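Long-range contact in GH3 beta-N-acetylglucosaminidase (Paenibacillaceae, PDB 6K5J), which hydrolyses terminal beta-linked N-acetylglucosamine residues as a beta-N-acetylglucosaminidase of glycoside hydrolase family 3: residues Y456-S461 / P487-A492. Residues are numbered along the deposited sequence; the frame is centred on the assembly and turned at random.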
loop_
_atom_site.group_PDB
_atom_site.type_symbol
_atom_site.label_atom_id
_atom_site.label_comp_id
_atom_site.label_asym_id
_atom_site.label_seq_id
_atom_site.Cartn_x
_atom_site.Cartn_y
_atom_site.Cartn_z
ATOM N N TYR A 456 8.468 -14.859 5.880
ATOM C CA TYR A 456 8.132 -13.703 5.052
ATOM C C TYR A 456 7.639 -14.254 3.716
ATOM O O TYR A 456 8.444 -14.600 2.846
ATOM C CB TYR A 456 9.336 -12.779 4.897
ATOM C CG TYR A 456 9.064 -11.464 4.191
ATOM C CD1 TYR A 456 8.827 -11.422 2.824
ATOM C CD2 TYR A 456 9.071 -10.261 4.890
ATOM C CE1 TYR A 456 8.583 -10.217 2.173
ATOM C CE2 TYR A 456 8.840 -9.053 4.242
ATOM C CZ TYR A 456 8.600 -9.039 2.891
ATOM O OH TYR A 456 8.371 -7.842 2.251
ATOM N N ASN A 457 6.319 -14.369 3.584
ATOM C CA ASN A 457 5.682 -14.979 2.416
ATOM C C ASN A 457 6.338 -16.314 2.056
ATOM O O ASN A 457 6.622 -16.603 0.893
ATOM C CB ASN A 457 5.687 -14.013 1.227
ATOM C CG ASN A 457 4.634 -12.926 1.368
ATOM O OD1 ASN A 457 3.863 -12.917 2.331
ATOM N ND2 ASN A 457 4.600 -12.004 0.418
ATOM N N ALA A 458 6.554 -17.144 3.083
ATOM C CA ALA A 458 7.014 -18.517 2.869
ATOM C C ALA A 458 6.085 -19.291 1.937
ATOM O O ALA A 458 6.527 -20.225 1.250
ATOM C CB ALA A 458 7.127 -19.238 4.216
ATOM N N ILE A 459 4.799 -18.934 1.910
ATOM C CA ILE A 459 3.851 -19.559 0.991
ATOM C C ILE A 459 4.234 -19.338 -0.473
ATOM O O ILE A 459 3.852 -20.133 -1.338
ATOM C CB ILE A 459 2.425 -19.041 1.279
ATOM C CG1 ILE A 459 1.409 -19.761 0.387
ATOM C CG2 ILE A 459 2.348 -17.517 1.064
ATOM C CD1 ILE A 459 0.120 -20.091 1.039
ATOM N N PHE A 460 4.990 -18.283 -0.772
ATOM C CA PHE A 460 5.465 -17.999 -2.119
ATOM C C PHE A 460 6.955 -18.287 -2.297
ATOM O O PHE A 460 7.515 -17.945 -3.339
ATOM C CB PHE A 460 5.197 -16.534 -2.479
ATOM C CG PHE A 460 3.736 -16.150 -2.487
ATOM C CD1 PHE A 460 2.754 -17.062 -2.848
ATOM C CD2 PHE A 460 3.351 -14.861 -2.147
ATOM C CE1 PHE A 460 1.407 -16.696 -2.865
ATOM C CE2 PHE A 460 2.015 -14.481 -2.162
ATOM C CZ PHE A 460 1.035 -15.402 -2.526
ATOM N N SER A 461 7.629 -18.871 -1.304
ATOM C CA SER A 461 9.078 -19.067 -1.376
ATOM C C SER A 461 9.386 -20.490 -0.928
ATOM O O SER A 461 9.581 -20.751 0.269
ATOM C CB SER A 461 9.824 -18.028 -0.539
ATOM O OG SER A 461 11.223 -18.307 -0.495
ATOM N N PRO A 487 -0.142 -13.918 6.471
ATOM C CA PRO A 487 -0.314 -14.955 7.495
ATOM C C PRO A 487 -0.589 -16.326 6.913
ATOM O O PRO A 487 -0.584 -17.309 7.664
ATOM C CB PRO A 487 -1.518 -14.451 8.300
ATOM C CG PRO A 487 -2.362 -13.739 7.258
ATOM C CD PRO A 487 -1.332 -13.055 6.350
ATOM N N PHE A 488 -0.795 -16.421 5.600
ATOM C CA PHE A 488 -1.148 -17.675 4.947
ATOM C C PHE A 488 0.038 -18.623 4.809
ATOM O O PHE A 488 -0.137 -19.748 4.320
ATOM C CB PHE A 488 -1.784 -17.352 3.590
ATOM C CG PHE A 488 -2.758 -16.193 3.663
ATOM C CD1 PHE A 488 -3.870 -16.264 4.495
ATOM C CD2 PHE A 488 -2.537 -15.024 2.950
ATOM C CE1 PHE A 488 -4.770 -15.190 4.592
ATOM C CE2 PHE A 488 -3.428 -13.946 3.039
ATOM C CZ PHE A 488 -4.535 -14.027 3.862
ATOM N N ASP A 489 1.230 -18.198 5.248
ATOM C CA ASP A 489 2.383 -19.091 5.312
ATOM C C ASP A 489 2.052 -20.397 6.020
ATOM O O ASP A 489 2.585 -21.455 5.663
ATOM C CB ASP A 489 3.542 -18.403 6.042
ATOM C CG ASP A 489 4.245 -17.371 5.194
ATOM O OD1 ASP A 489 3.810 -17.130 4.054
ATOM O OD2 ASP A 489 5.240 -16.790 5.682
ATOM N N ILE A 490 1.192 -20.340 7.044
ATOM C CA ILE A 490 0.870 -21.536 7.823
ATOM C C ILE A 490 0.339 -22.647 6.925
ATOM O O ILE A 490 0.492 -23.832 7.244
ATOM C CB ILE A 490 -0.136 -21.202 8.945
ATOM C CG1 ILE A 490 -0.332 -22.393 9.884
ATOM C CG2 ILE A 490 -1.475 -20.758 8.372
ATOM C CD1 ILE A 490 -1.244 -22.096 11.060
ATOM N N ASN A 491 -0.308 -22.284 5.807
ATOM C CA ASN A 491 -0.875 -23.264 4.879
ATOM C C ASN A 491 0.194 -24.125 4.222
ATOM O O ASN A 491 -0.114 -25.228 3.753
ATOM C CB ASN A 491 -1.686 -22.562 3.781
ATOM C CG ASN A 491 -2.960 -21.945 4.303
ATOM O OD1 ASN A 491 -3.426 -22.285 5.390
ATOM N ND2 ASN A 491 -3.538 -21.033 3.529
ATOM N N ALA A 492 1.431 -23.639 4.167
ATOM C CA ALA A 492 2.551 -24.358 3.586
ATOM C C ALA A 492 3.436 -25.020 4.633
ATOM O O ALA A 492 4.494 -25.544 4.278
ATOM C CB ALA A 492 3.395 -23.416 2.722
HETATM O O HOH W 1 4.661 -14.061 5.937
#
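Asp489 turns its carboxylate onto the first backbone N-H groups of the 3-10 segment 458-460. The straighter bond runs from Ile459 N to Asp489 OD1 (3.0 Å, 168° at the hydrogen), the donor standing well above the carboxylate plane. A weak one, bent to 149°, joins Ala458 N to Asp489 OD2 at 2.9 Å. A water bridges the next amide back: it accepts from Asn457 N and donates to Asp489 OD2. Ser455 OG, at the end of strand 450-455, adds a further hydrogen bond to OD2. In Asp489, chi1 of -76° sets CG anti to the carbonyl carbon and beside the backbone N; its oxygens meet these donors from a second 3-10 turn, 487-492. Asn457 OD1, hydrogen-bonded to Asn486 N, ties the two loops together nearby.

Van der Waals contacts surround this polar centre. Ala458 CB rests against the carboxylate, 3.4 Å from Asp489 OD2, and Ile459 CG2 lies at the same distance from Asp489 OD1. Ile459 CD1 meets the second turn, approaching Phe488 O at 3.3 Å, Phe488 CB at 4.2 Å and Asn491 CB at 4.1 Å.

The contact joins loops following neighbouring parallel strands, 450-455 and 478-483, of a six-stranded mixed sheet separate from the N-terminal TIM-barrel strands, consistent with the alpha/beta domain following the barrel in many family 3 enzymes. An alanine in place of Asp489 would probably leave the Ala458 and Ile459 amides, the bridging water and Ser455 OG without their carboxylate partner. One buried carboxylate thus gathers several donors, two of them N-H groups at the start of a 3-10 turn, which is likely to favour its ionised form.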